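Local coordinates for uncharacterized metalloprotein (Deinococcus radiodurans, PDB 3GG7) that is of unknown function but binds manganese and, as a TatD-type metal-dependent hydrolase, probably cleaves ester bonds, at residues His9-Pro14 and Arg41-Leu46; Ala18-Cys23 and Ala48-Val53; Thr55-His60 and Pro72-Tyr77; Val84-Leu89 and Glu194-Phe199. One frame throughout, in Å; residues are numbered along the deposited sequence.

Contact 1: His9-Pro14 and Arg41-Leu46; sequences HLDLYP and RGTLAL. With MN (manganese (II) ion), chain B; SO4 (sulfate ion), chain C.
Asp11 and Thr43 meet through a single short hydrogen bond: Thr43 OG1 donates to Asp11 OD2 at 2.6 Å, reaching the lone pair of that oxygen that points away from OD1. The carboxylate gets there because CG sits between the backbone N and the carbonyl carbon (chi1 66°), which swings it out of the 3-10 turn 10-12 toward helix 40-44. Thr43 CG2 lies beside the bond, 3.5 Å from Asp11 OD2. With an alanine at Asp11, the Thr43 hydroxyl would probably keep just its weak bond to Ala39 O, and turn and helix would lose their hydrogen bond. Next to this pair, Leu46 CD1 packs on Leu10 CB at 4.1 Å, while the rest of Leu10 goes down among Val19, Val30 and Val53. The turn follows the first strand of the TIM-barrel fold; His7 near the end of that strand and His9 just past it form the family's His-x-His pair, and His9 NE2 binds the manganese at 2.1 Å. At the far end of the helix segment the side chain of Arg41, bent at chi2, turns its guanidinium edge to a sulfate, probably from the crystallisation liquor, with NE 2.9 Å from sulfate O2 and NH2 2.9 Å from O1; its NH1 forms a salt bridge with Glu80.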
loop_
_atom_site.group_PDB
_atom_site.type_symbol
_atom_site.label_atom_id
_atom_site.label_comp_id
_atom_site.label_asym_id
_atom_site.label_seq_id
_atom_site.Cartn_x
_atom_site.Cartn_y
_atom_site.Cartn_z
ATOM N N HIS A 9 -0.719 8.457 2.649
ATOM C CA HIS A 9 -1.272 8.801 3.949
ATOM C C HIS A 9 -1.855 10.195 3.903
ATOM O O HIS A 9 -1.258 11.136 4.442
ATOM C CB HIS A 9 -0.207 8.679 5.038
ATOM C CG HIS A 9 0.383 7.305 5.144
ATOM N ND1 HIS A 9 -0.025 6.396 6.096
ATOM C CD2 HIS A 9 1.352 6.688 4.428
ATOM C CE1 HIS A 9 0.653 5.272 5.948
ATOM N NE2 HIS A 9 1.508 5.424 4.955
ATOM N N LEU A 10 -3.019 10.344 3.279
ATOM C CA LEU A 10 -3.658 11.676 3.230
ATOM C C LEU A 10 -3.838 12.264 4.614
ATOM O O LEU A 10 -3.668 13.476 4.788
ATOM C CB LEU A 10 -5.025 11.633 2.569
ATOM C CG LEU A 10 -5.119 11.202 1.144
ATOM C CD1 LEU A 10 -6.587 11.410 0.749
ATOM C CD2 LEU A 10 -4.194 12.034 0.244
ATOM N N ASP A 11 -4.102 11.417 5.606
ATOM C CA ASP A 11 -4.435 11.885 6.952
ATOM C C ASP A 11 -3.206 12.329 7.768
ATOM O O ASP A 11 -3.350 12.772 8.914
ATOM C CB ASP A 11 -5.324 10.866 7.695
ATOM C CG ASP A 11 -4.623 9.559 7.997
ATOM O OD1 ASP A 11 -3.384 9.451 7.796
ATOM O OD2 ASP A 11 -5.359 8.622 8.438
ATOM N N LEU A 12 -2.011 12.239 7.191
ATOM C CA LEU A 12 -0.794 12.630 7.880
ATOM C C LEU A 12 -0.217 13.944 7.341
ATOM O O LEU A 12 0.821 14.388 7.833
ATOM C CB LEU A 12 0.248 11.516 7.801
ATOM C CG LEU A 12 -0.107 10.206 8.507
ATOM C CD1 LEU A 12 1.044 9.189 8.415
ATOM C CD2 LEU A 12 -0.517 10.448 9.982
ATOM N N TYR A 13 -0.884 14.551 6.360
ATOM C CA TYR A 13 -0.484 15.878 5.857
ATOM C C TYR A 13 -0.961 16.962 6.821
ATOM O O TYR A 13 -1.942 16.784 7.529
ATOM C CB TYR A 13 -1.050 16.129 4.467
ATOM C CG TYR A 13 -0.380 15.347 3.382
ATOM C CD1 TYR A 13 0.808 15.782 2.809
ATOM C CD2 TYR A 13 -0.912 14.150 2.943
ATOM C CE1 TYR A 13 1.440 15.056 1.803
ATOM C CE2 TYR A 13 -0.286 13.411 1.925
ATOM C CZ TYR A 13 0.868 13.861 1.347
ATOM O OH TYR A 13 1.436 13.054 0.361
ATOM N N PRO A 14 -0.278 18.124 6.826
ATOM C CA PRO A 14 -0.819 19.188 7.667
ATOM C C PRO A 14 -2.244 19.651 7.332
ATOM O O PRO A 14 -3.002 19.988 8.256
ATOM C CB PRO A 14 0.177 20.330 7.457
ATOM C CG PRO A 14 1.452 19.665 7.185
ATOM C CD PRO A 14 1.121 18.381 6.424
ATOM N N ARG A 41 -13.096 6.759 10.922
ATOM C CA ARG A 41 -14.177 7.707 10.673
ATOM C C ARG A 41 -13.605 9.041 10.180
ATOM O O ARG A 41 -14.081 9.624 9.232
ATOM C CB ARG A 41 -15.023 7.929 11.919
ATOM C CG ARG A 41 -15.977 6.818 12.199
ATOM C CD ARG A 41 -17.339 7.008 11.558
ATOM N NE ARG A 41 -18.092 5.780 11.769
ATOM C CZ ARG A 41 -18.208 4.790 10.879
ATOM N NH1 ARG A 41 -17.759 4.919 9.643
ATOM N NH2 ARG A 41 -18.831 3.680 11.218
ATOM N N GLY A 42 -12.543 9.507 10.842
ATOM C CA GLY A 42 -11.958 10.773 10.503
ATOM C C GLY A 42 -11.321 10.772 9.124
ATOM O O GLY A 42 -11.424 11.730 8.346
ATOM N N THR A 43 -10.615 9.712 8.797
ATOM C CA THR A 43 -9.957 9.636 7.507
ATOM C C THR A 43 -10.939 9.344 6.379
ATOM O O THR A 43 -10.860 9.964 5.321
ATOM C CB THR A 43 -8.838 8.609 7.576
ATOM O OG1 THR A 43 -7.939 9.024 8.602
ATOM C CG2 THR A 43 -8.115 8.531 6.247
ATOM N N LEU A 44 -11.918 8.467 6.617
ATOM C CA LEU A 44 -12.994 8.246 5.645
ATOM C C LEU A 44 -13.708 9.560 5.276
ATOM O O LEU A 44 -14.148 9.736 4.147
ATOM C CB LEU A 44 -14.015 7.232 6.190
ATOM C CG LEU A 44 -15.200 6.890 5.305
ATOM C CD1 LEU A 44 -14.791 6.284 3.943
ATOM C CD2 LEU A 44 -16.062 5.907 6.092
ATOM N N ALA A 45 -13.857 10.460 6.249
ATOM C CA ALA A 45 -14.523 11.745 5.973
ATOM C C ALA A 45 -13.869 12.566 4.879
ATOM O O ALA A 45 -14.548 13.355 4.234
ATOM C CB ALA A 45 -14.598 12.557 7.243
ATOM N N LEU A 46 -12.572 12.384 4.654
ATOM C CA LEU A 46 -11.873 13.080 3.562
ATOM C C LEU A 46 -12.419 12.677 2.198
ATOM O O LEU A 46 -12.236 13.386 1.200
ATOM C CB LEU A 46 -10.356 12.829 3.597
ATOM C CG LEU A 46 -9.619 13.209 4.859
ATOM C CD1 LEU A 46 -8.217 12.677 4.873
ATOM C CD2 LEU A 46 -9.622 14.738 5.027
HETATM MN MN MN B . 2.710 3.918 4.119
HETATM S S SO4 C . -18.710 4.517 15.170
HETATM O O1 SO4 C . -19.221 3.660 14.110
HETATM O O2 SO4 C . -18.466 5.866 14.653
HETATM O O3 SO4 C . -19.702 4.612 16.255
HETATM O O4 SO4 C . -17.485 3.897 15.673
HETATM O O HOH W 1 4.644 3.435 4.538
#

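Contact 2: Ala18-Cys23 and Ala48-Val53; sequences AVARAC and AGRPHV
Ala20 and Arg50 make the apolar part of this contact: Arg50 CD rests against Ala20 CB at 3.8 Å. The arginine chain runs extended from CG to NE, so that CD lies against the methyl and the guanidinium reaches on to Arg21, where NH2 lies 3.7 Å from CG in the aliphatic stem of Arg21. Deeper in, Val53 CG2 comes within 4.3 Å of Ala20 CB, and Ala20 is thus touched by both ends of the turn. That turn is a type I beta turn from Arg50 to Val53, closed by the bond from Val53 N to Arg50 O at 3.0 Å. It leads into strand 53-55, the third parallel strand on this side of the TIM barrel, while helix 16-25 belongs to the outer layer that follows the first strand; the contact therefore packs a helix against the loop entering a strand at its N-terminal end. Among the polar groups, the two guanidinium planes stand nearly perpendicular, 89° apart. These like charges come close, with Arg21 NE 4.1 Å from Arg50 NH2, and a water bonded to both probably eases the approach: it accepts from Arg50 NH2 at 2.8 Å, in the guanidinium plane, and weakly from Arg21 NE at 3.4 Å. Arg50 NH1 is held by the carbonyl of Leu46, which helps set the rotation of the group, and His52 ND1 bonds Glu24 of the same helix.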
loop_
_atom_site.group_PDB
_atom_site.type_symbol
_atom_site.label_atom_id
_atom_site.label_comp_id
_atom_site.label_asym_id
_atom_site.label_seq_id
_atom_site.Cartn_x
_atom_site.Cartn_y
_atom_site.Cartn_z
ATOM N N ALA A 18 -6.990 19.784 1.815
ATOM C CA ALA A 18 -6.388 20.440 0.661
ATOM C C ALA A 18 -5.771 19.429 -0.304
ATOM O O ALA A 18 -5.874 19.577 -1.522
ATOM C CB ALA A 18 -5.335 21.482 1.102
ATOM N N VAL A 19 -5.124 18.396 0.246
ATOM C CA VAL A 19 -4.488 17.404 -0.591
ATOM C C VAL A 19 -5.581 16.591 -1.301
ATOM O O VAL A 19 -5.487 16.354 -2.480
ATOM C CB VAL A 19 -3.517 16.509 0.208
ATOM C CG1 VAL A 19 -2.907 15.447 -0.682
ATOM C CG2 VAL A 19 -2.409 17.376 0.877
ATOM N N ALA A 20 -6.605 16.175 -0.575
ATOM C CA ALA A 20 -7.733 15.443 -1.179
ATOM C C ALA A 20 -8.409 16.224 -2.291
ATOM O O ALA A 20 -8.696 15.676 -3.344
ATOM C CB ALA A 20 -8.758 15.069 -0.111
ATOM N N ARG A 21 -8.682 17.511 -2.061
ATOM C CA ARG A 21 -9.239 18.378 -3.089
ATOM C C ARG A 21 -8.350 18.447 -4.324
ATOM O O ARG A 21 -8.816 18.414 -5.451
ATOM C CB ARG A 21 -9.398 19.801 -2.556
ATOM C CG ARG A 21 -10.618 20.070 -1.778
ATOM C CD ARG A 21 -10.871 21.593 -1.775
ATOM N NE ARG A 21 -11.462 22.029 -0.518
ATOM C CZ ARG A 21 -10.802 22.597 0.493
ATOM N NH1 ARG A 21 -11.482 22.936 1.580
ATOM N NH2 ARG A 21 -9.484 22.831 0.438
ATOM N N ALA A 22 -7.048 18.580 -4.100
ATOM C CA ALA A 22 -6.090 18.662 -5.190
ATOM C C ALA A 22 -6.065 17.384 -6.033
ATOM O O ALA A 22 -5.859 17.414 -7.243
ATOM C CB ALA A 22 -4.704 18.963 -4.636
ATOM N N CYS A 23 -6.259 16.246 -5.369
ATOM C CA CYS A 23 -6.397 14.970 -6.082
ATOM C C CYS A 23 -7.660 14.928 -6.926
ATOM O O CYS A 23 -7.635 14.536 -8.094
ATOM C CB CYS A 23 -6.362 13.792 -5.105
ATOM S SG CYS A 23 -4.767 13.559 -4.283
ATOM N N ALA A 48 -15.690 12.043 1.496
ATOM C CA ALA A 48 -17.096 12.404 1.244
ATOM C C ALA A 48 -17.181 13.370 0.082
ATOM O O ALA A 48 -16.542 14.415 0.096
ATOM C CB ALA A 48 -17.736 13.007 2.499
ATOM N N GLY A 49 -17.898 12.976 -0.962
ATOM C CA GLY A 49 -18.001 13.751 -2.177
ATOM C C GLY A 49 -16.798 13.715 -3.097
ATOM O O GLY A 49 -16.756 14.463 -4.073
ATOM N N ARG A 50 -15.837 12.821 -2.810
ATOM C CA ARG A 50 -14.586 12.751 -3.531
ATOM C C ARG A 50 -14.364 11.309 -4.031
ATOM O O ARG A 50 -13.733 10.502 -3.335
ATOM C CB ARG A 50 -13.420 13.213 -2.628
ATOM C CG ARG A 50 -13.622 14.624 -2.088
ATOM C CD ARG A 50 -12.301 15.256 -1.593
ATOM N NE ARG A 50 -12.583 16.644 -1.209
ATOM C CZ ARG A 50 -12.870 17.059 0.017
ATOM N NH1 ARG A 50 -12.789 16.260 1.076
ATOM N NH2 ARG A 50 -13.177 18.355 0.194
ATOM N N PRO A 51 -14.890 10.986 -5.229
ATOM C CA PRO A 51 -14.890 9.603 -5.722
ATOM C C PRO A 51 -13.523 9.071 -6.077
ATOM O O PRO A 51 -13.396 7.881 -6.252
ATOM C CB PRO A 51 -15.788 9.686 -6.960
ATOM C CG PRO A 51 -15.564 11.032 -7.459
ATOM C CD PRO A 51 -15.461 11.905 -6.230
ATOM N N HIS A 52 -12.502 9.927 -6.161
ATOM C CA HIS A 52 -11.120 9.463 -6.382
ATOM C C HIS A 52 -10.390 9.132 -5.116
ATOM O O HIS A 52 -9.258 8.650 -5.191
ATOM C CB HIS A 52 -10.326 10.500 -7.147
ATOM C CG HIS A 52 -10.763 10.619 -8.572
ATOM N ND1 HIS A 52 -11.797 11.444 -8.959
ATOM C CD2 HIS A 52 -10.396 9.921 -9.669
ATOM C CE1 HIS A 52 -12.006 11.278 -10.255
ATOM N NE2 HIS A 52 -11.162 10.375 -10.713
ATOM N N VAL A 53 -10.998 9.341 -3.957
ATOM C CA VAL A 53 -10.344 9.048 -2.685
ATOM C C VAL A 53 -10.924 7.731 -2.153
ATOM O O VAL A 53 -12.090 7.681 -1.763
ATOM C CB VAL A 53 -10.594 10.172 -1.648
ATOM C CG1 VAL A 53 -9.957 9.800 -0.307
ATOM C CG2 VAL A 53 -10.019 11.526 -2.153
HETATM O O HOH W 2 -13.945 20.186 -1.822
#

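Contact 3: Thr55-His60 and Pro72-Tyr77; sequences TALGFH and PWFDRY. With SO4 (sulfate ion), chain C.
Leu57 and Phe74 bury most of the surface here, in a TIM-barrel packing of the chain leaving strand 53-55 against helix 72-77 on the outside. Leu57 CD2 sits over one face of the Phe74 ring, a CH-pi contact 4.2 Å from the centroid and 27° off the normal, and Leu57 CG approaches ring atom CD1 at 3.8 Å. With CG anti to the backbone N (chi1 -173°), the Phe74 ring is carried back from the helix toward the barrel wall, where Val84 and Ile109 also touch it. The same Leu57 CD2 methyl also lies against the helix backbone, 3.4 Å from Phe74 O, and 3.9 Å from Tyr77 CB. Replacing Leu57 by an alanine would probably open a gap between the chain after strand 53-55 and helix 72-77 and leave that face of the Phe74 ring without its methyl. Beyond the leucine, Tyr77 meets Trp40 ring to ring. Its hydroxyl, with Arg76 and with Arg41 of contact 1, holds a sulfate that probably came from the crystallisation liquor: Arg76 NE donates to O4 at 3.1 Å and Arg76 NH2 to O3 at 3.0 Å, and Tyr77 OH donates to sulfate O4 at 2.7 Å.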
loop_
_atom_site.group_PDB
_atom_site.type_symbol
_atom_site.label_atom_id
_atom_site.label_comp_id
_atom_site.label_asym_id
_atom_site.label_seq_id
_atom_site.Cartn_x
_atom_site.Cartn_y
_atom_site.Cartn_z
ATOM N N THR A 55 -10.597 4.890 0.616
ATOM C CA THR A 55 -10.014 4.809 1.955
ATOM C C THR A 55 -9.851 3.339 2.391
ATOM O O THR A 55 -10.762 2.492 2.207
ATOM C CB THR A 55 -10.874 5.565 2.973
ATOM O OG1 THR A 55 -11.278 6.840 2.449
ATOM C CG2 THR A 55 -10.125 5.764 4.304
ATOM N N ALA A 56 -8.677 3.044 2.961
ATOM C CA ALA A 56 -8.297 1.697 3.427
ATOM C C ALA A 56 -8.190 1.716 4.969
ATOM O O ALA A 56 -7.832 2.747 5.573
ATOM C CB ALA A 56 -6.976 1.260 2.791
ATOM N N LEU A 57 -8.561 0.587 5.579
ATOM C CA LEU A 57 -8.643 0.373 7.010
ATOM C C LEU A 57 -7.378 -0.381 7.415
ATOM O O LEU A 57 -7.130 -1.509 6.966
ATOM C CB LEU A 57 -9.888 -0.436 7.343
ATOM C CG LEU A 57 -10.075 -0.780 8.798
ATOM C CD1 LEU A 57 -10.424 0.458 9.581
ATOM C CD2 LEU A 57 -11.233 -1.808 8.894
ATOM N N GLY A 58 -6.569 0.230 8.280
ATOM C CA GLY A 58 -5.228 -0.274 8.556
ATOM C C GLY A 58 -4.877 -0.381 10.019
ATOM O O GLY A 58 -5.665 -0.031 10.909
ATOM N N PHE A 59 -3.680 -0.910 10.252
ATOM C CA PHE A 59 -3.052 -0.920 11.573
ATOM C C PHE A 59 -1.554 -1.123 11.327
ATOM O O PHE A 59 -1.096 -2.216 11.012
ATOM C CB PHE A 59 -3.593 -2.048 12.436
ATOM C CG PHE A 59 -3.537 -1.782 13.914
ATOM C CD1 PHE A 59 -2.673 -0.843 14.471
ATOM C CD2 PHE A 59 -4.328 -2.501 14.753
ATOM C CE1 PHE A 59 -2.646 -0.631 15.849
ATOM C CE2 PHE A 59 -4.314 -2.275 16.127
ATOM C CZ PHE A 59 -3.464 -1.345 16.668
ATOM N N HIS A 60 -0.828 -0.029 11.352
ATOM C CA HIS A 60 0.568 0.004 10.890
ATOM C C HIS A 60 1.455 -0.683 11.923
ATOM O O HIS A 60 1.310 -0.456 13.131
ATOM C CB HIS A 60 0.961 1.463 10.710
ATOM C CG HIS A 60 2.253 1.675 9.995
ATOM N ND1 HIS A 60 3.466 1.290 10.531
ATOM C CD2 HIS A 60 2.531 2.282 8.817
ATOM C CE1 HIS A 60 4.437 1.652 9.707
ATOM N NE2 HIS A 60 3.896 2.240 8.651
ATOM N N PRO A 72 -9.960 -3.653 18.456
ATOM C CA PRO A 72 -11.360 -4.019 18.169
ATOM C C PRO A 72 -12.098 -3.174 17.120
ATOM O O PRO A 72 -13.092 -3.630 16.548
ATOM C CB PRO A 72 -12.042 -3.873 19.533
ATOM C CG PRO A 72 -10.961 -3.900 20.514
ATOM C CD PRO A 72 -9.742 -3.376 19.883
ATOM N N TRP A 73 -11.624 -1.952 16.846
ATOM C CA TRP A 73 -12.218 -1.124 15.816
ATOM C C TRP A 73 -11.950 -1.679 14.407
ATOM O O TRP A 73 -12.651 -1.350 13.479
ATOM C CB TRP A 73 -11.733 0.314 15.975
ATOM C CG TRP A 73 -12.531 1.041 17.052
ATOM C CD1 TRP A 73 -13.667 1.754 16.845
ATOM C CD2 TRP A 73 -12.290 1.075 18.468
ATOM N NE1 TRP A 73 -14.139 2.256 18.033
ATOM C CE2 TRP A 73 -13.315 1.845 19.044
ATOM C CE3 TRP A 73 -11.319 0.521 19.302
ATOM C CZ2 TRP A 73 -13.391 2.085 20.415
ATOM C CZ3 TRP A 73 -11.405 0.764 20.677
ATOM C CH2 TRP A 73 -12.441 1.545 21.210
ATOM N N PHE A 74 -10.950 -2.538 14.280
ATOM C CA PHE A 74 -10.664 -3.138 12.977
ATOM C C PHE A 74 -11.860 -3.977 12.528
ATOM O O PHE A 74 -12.410 -3.739 11.465
ATOM C CB PHE A 74 -9.354 -3.957 12.942
ATOM C CG PHE A 74 -9.002 -4.411 11.569
ATOM C CD1 PHE A 74 -8.361 -3.564 10.682
ATOM C CD2 PHE A 74 -9.375 -5.665 11.135
ATOM C CE1 PHE A 74 -8.083 -3.993 9.381
ATOM C CE2 PHE A 74 -9.099 -6.079 9.850
ATOM C CZ PHE A 74 -8.462 -5.250 8.992
ATOM N N ASP A 75 -12.237 -4.976 13.328
ATOM C CA ASP A 75 -13.381 -5.796 12.936
ATOM C C ASP A 75 -14.668 -4.978 12.818
ATOM O O ASP A 75 -15.479 -5.243 11.922
ATOM C CB ASP A 75 -13.598 -6.989 13.853
ATOM C CG ASP A 75 -14.609 -7.996 13.264
ATOM O OD1 ASP A 75 -14.297 -8.662 12.246
ATOM O OD2 ASP A 75 -15.740 -8.090 13.797
ATOM N N ARG A 76 -14.827 -3.959 13.676
ATOM C CA ARG A 76 -16.006 -3.098 13.657
ATOM C C ARG A 76 -16.223 -2.498 12.280
ATOM O O ARG A 76 -17.353 -2.455 11.780
ATOM C CB ARG A 76 -15.916 -1.985 14.711
ATOM C CG ARG A 76 -17.117 -1.040 14.768
ATOM C CD ARG A 76 -17.004 -0.096 15.946
ATOM N NE ARG A 76 -18.093 0.877 16.038
ATOM C CZ ARG A 76 -19.280 0.658 16.616
ATOM N NH1 ARG A 76 -19.570 -0.537 17.126
ATOM N NH2 ARG A 76 -20.194 1.628 16.646
ATOM N N TYR A 77 -15.147 -1.971 11.682
ATOM C CA TYR A 77 -15.255 -1.191 10.461
ATOM C C TYR A 77 -14.983 -1.945 9.178
ATOM O O TYR A 77 -15.279 -1.424 8.109
ATOM C CB TYR A 77 -14.287 -0.016 10.528
ATOM C CG TYR A 77 -14.549 0.994 11.634
ATOM C CD1 TYR A 77 -15.832 1.412 11.965
ATOM C CD2 TYR A 77 -13.497 1.539 12.321
ATOM C CE1 TYR A 77 -16.030 2.391 12.962
ATOM C CE2 TYR A 77 -13.666 2.504 13.288
ATOM C CZ TYR A 77 -14.945 2.923 13.612
ATOM O OH TYR A 77 -15.064 3.895 14.573
HETATM S S SO4 C . -18.710 4.517 15.170
HETATM O O1 SO4 C . -19.221 3.660 14.110
HETATM O O2 SO4 C . -18.466 5.866 14.653
HETATM O O3 SO4 C . -19.702 4.612 16.255
HETATM O O4 SO4 C . -17.485 3.897 15.673
#

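Contact 4: Val84-Leu89 and Glu194-Phe199; sequences VGEVGL and ETDGPF. With MN (manganese (II) ion), chain B.
Glu86 and Asp196 face each other across a manganese ion, and this shared metal, with its water, joins two segments that otherwise barely touch. Along the second segment, Glu194 comes first, just past strand 191-193; its carboxylate is turned to Ser168 and His148. Thr195 follows and makes an ST turn, its OG1 accepting from Gly197 N at 3.0 Å while also bonding Asp5. The turn brackets Asp196, whose backbone takes up positive phi (59°). With CG anti to the backbone N (chi1 -157°), the Asp196 carboxylate swings over to the metal, and OD1 binds the manganese at 2.2 Å. Opposing it, the Glu86 side chain extends from the corner in strand 83-88, where a cis peptide precedes it, and OE1 reaches the same ion at 2.1 Å. Both carboxylates bind through one oxygen, 4.3 Å apart from Glu86 OE1 to Asp196 OD1, and use the second for the metal-bound water, which donates to Glu86 OE2 at 3.0 Å and to Asp196 OD2 at 2.6 Å. His7 and His9 complete the protein ligands, as expected at the C-terminal mouth of a metal-dependent hydrolase barrel. Past Gly197 and the cis-Pro198, Phe199 sets its ring edge-to-face with His9. Glu86 OE2 is also bonded by His124 ND1, and His124 and His148 are predicted to hold a second metal. Two anionic ligands would help balance the manganese charge, and their outer oxygens orient its water, consistent with a site that could activate water for hydrolysis.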
loop_
_atom_site.group_PDB
_atom_site.type_symbol
_atom_site.label_atom_id
_atom_site.label_comp_id
_atom_site.label_asym_id
_atom_site.label_seq_id
_atom_site.Cartn_x
_atom_site.Cartn_y
_atom_site.Cartn_z
ATOM N N VAL A 84 -7.812 -2.783 2.766
ATOM C CA VAL A 84 -7.152 -2.885 4.078
ATOM C C VAL A 84 -5.715 -2.408 3.926
ATOM O O VAL A 84 -4.986 -2.886 3.062
ATOM C CB VAL A 84 -7.220 -4.332 4.640
ATOM C CG1 VAL A 84 -6.232 -4.556 5.801
ATOM C CG2 VAL A 84 -8.685 -4.578 5.075
ATOM N N GLY A 85 -5.296 -1.439 4.738
ATOM C CA GLY A 85 -3.919 -0.953 4.738
ATOM C C GLY A 85 -3.865 0.371 5.479
ATOM O O GLY A 85 -4.885 1.058 5.580
ATOM N N GLU A 86 -2.697 0.752 6.017
ATOM C CA GLU A 86 -1.456 -0.007 5.910
ATOM C C GLU A 86 -1.395 -1.058 7.016
ATOM O O GLU A 86 -1.668 -0.771 8.188
ATOM C CB GLU A 86 -0.287 0.971 6.062
ATOM C CG GLU A 86 1.079 0.325 5.917
ATOM C CD GLU A 86 2.173 1.297 5.564
ATOM O OE1 GLU A 86 1.902 2.528 5.493
ATOM O OE2 GLU A 86 3.305 0.821 5.346
ATOM N N VAL A 87 -1.022 -2.291 6.635
ATOM C CA VAL A 87 -0.908 -3.421 7.575
ATOM C C VAL A 87 0.389 -4.148 7.267
ATOM O O VAL A 87 0.944 -3.952 6.184
ATOM C CB VAL A 87 -2.078 -4.393 7.490
ATOM C CG1 VAL A 87 -3.407 -3.718 7.907
ATOM C CG2 VAL A 87 -2.210 -4.984 6.075
ATOM N N GLY A 88 0.898 -4.951 8.196
ATOM C CA GLY A 88 2.059 -5.804 7.864
ATOM C C GLY A 88 3.028 -5.966 9.004
ATOM O O GLY A 88 2.625 -5.966 10.163
ATOM N N LEU A 89 4.301 -6.131 8.666
ATOM C CA LEU A 89 5.330 -6.452 9.643
ATOM C C LEU A 89 6.548 -5.607 9.303
ATOM O O LEU A 89 6.787 -5.299 8.124
ATOM C CB LEU A 89 5.722 -7.946 9.576
ATOM C CG LEU A 89 4.644 -8.976 9.867
ATOM C CD1 LEU A 89 5.124 -10.429 9.588
ATOM C CD2 LEU A 89 4.161 -8.857 11.304
ATOM N N GLU A 194 2.674 4.219 -6.583
ATOM C CA GLU A 194 2.370 4.856 -5.279
ATOM C C GLU A 194 3.355 5.980 -5.001
ATOM O O GLU A 194 4.374 6.083 -5.694
ATOM C CB GLU A 194 2.471 3.831 -4.137
ATOM C CG GLU A 194 3.901 3.305 -3.867
ATOM C CD GLU A 194 4.029 2.529 -2.541
ATOM O OE1 GLU A 194 3.236 1.596 -2.310
ATOM O OE2 GLU A 194 4.903 2.894 -1.726
ATOM N N THR A 195 3.093 6.806 -3.989
ATOM C CA THR A 195 4.097 7.698 -3.419
ATOM C C THR A 195 4.498 7.381 -1.973
ATOM O O THR A 195 5.614 7.648 -1.572
ATOM C CB THR A 195 3.691 9.173 -3.421
ATOM O OG1 THR A 195 2.548 9.375 -2.563
ATOM C CG2 THR A 195 3.410 9.677 -4.840
ATOM N N ASP A 196 3.562 6.891 -1.159
ATOM C CA ASP A 196 3.764 6.817 0.275
ATOM C C ASP A 196 4.036 8.195 0.908
ATOM O O ASP A 196 4.731 8.289 1.939
ATOM C CB ASP A 196 4.877 5.834 0.662
ATOM C CG ASP A 196 4.742 5.330 2.097
ATOM O OD1 ASP A 196 3.607 5.313 2.629
ATOM O OD2 ASP A 196 5.776 4.933 2.691
ATOM N N GLY A 197 3.494 9.261 0.321
ATOM C CA GLY A 197 3.553 10.564 0.969
ATOM C C GLY A 197 2.769 10.511 2.264
ATOM O O GLY A 197 1.835 9.716 2.398
ATOM N N PRO A 198 3.130 11.335 3.256
ATOM C CA PRO A 198 4.291 12.253 3.291
ATOM C C PRO A 198 5.566 11.593 3.848
ATOM O O PRO A 198 6.567 12.287 4.082
ATOM C CB PRO A 198 3.798 13.358 4.234
ATOM C CG PRO A 198 2.971 12.639 5.224
ATOM C CD PRO A 198 2.314 11.465 4.480
ATOM N N PHE A 199 5.536 10.282 4.080
ATOM C CA PHE A 199 6.697 9.549 4.604
ATOM C C PHE A 199 7.887 9.597 3.664
ATOM O O PHE A 199 9.032 9.861 4.083
ATOM C CB PHE A 199 6.342 8.088 4.842
ATOM C CG PHE A 199 5.565 7.843 6.089
ATOM C CD1 PHE A 199 6.078 8.220 7.321
ATOM C CD2 PHE A 199 4.359 7.168 6.055
ATOM C CE1 PHE A 199 5.370 7.972 8.490
ATOM C CE2 PHE A 199 3.646 6.916 7.227
ATOM C CZ PHE A 199 4.148 7.311 8.436
HETATM MN MN MN B . 2.710 3.918 4.119
HETATM O O HOH W 1 4.644 3.435 4.538
#

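How the contacts relate
From the N terminus, strand 4-8 leads into 9-14, which contact 1 closes against 41-46, and 48-53 returns to helix 16-25 in contact 2. These two contacts cross, since their segments alternate along the chain, and they touch where Leu10 packs between Val19 and Val53. Contact 3 follows in series as a short closure, tying the chain after strand 53-55 to helix 72-77; it shares a sulfate with contact 1. Contact 4 spans the longest gap, from strand 83-88 to the loop after strand 191-193, so that residues from the two edges of the five-stranded sheet share the metal. It meets contact 1 there through His9 and borders contact 3 through backbone bonds such as Phe59 N to Glu86 O.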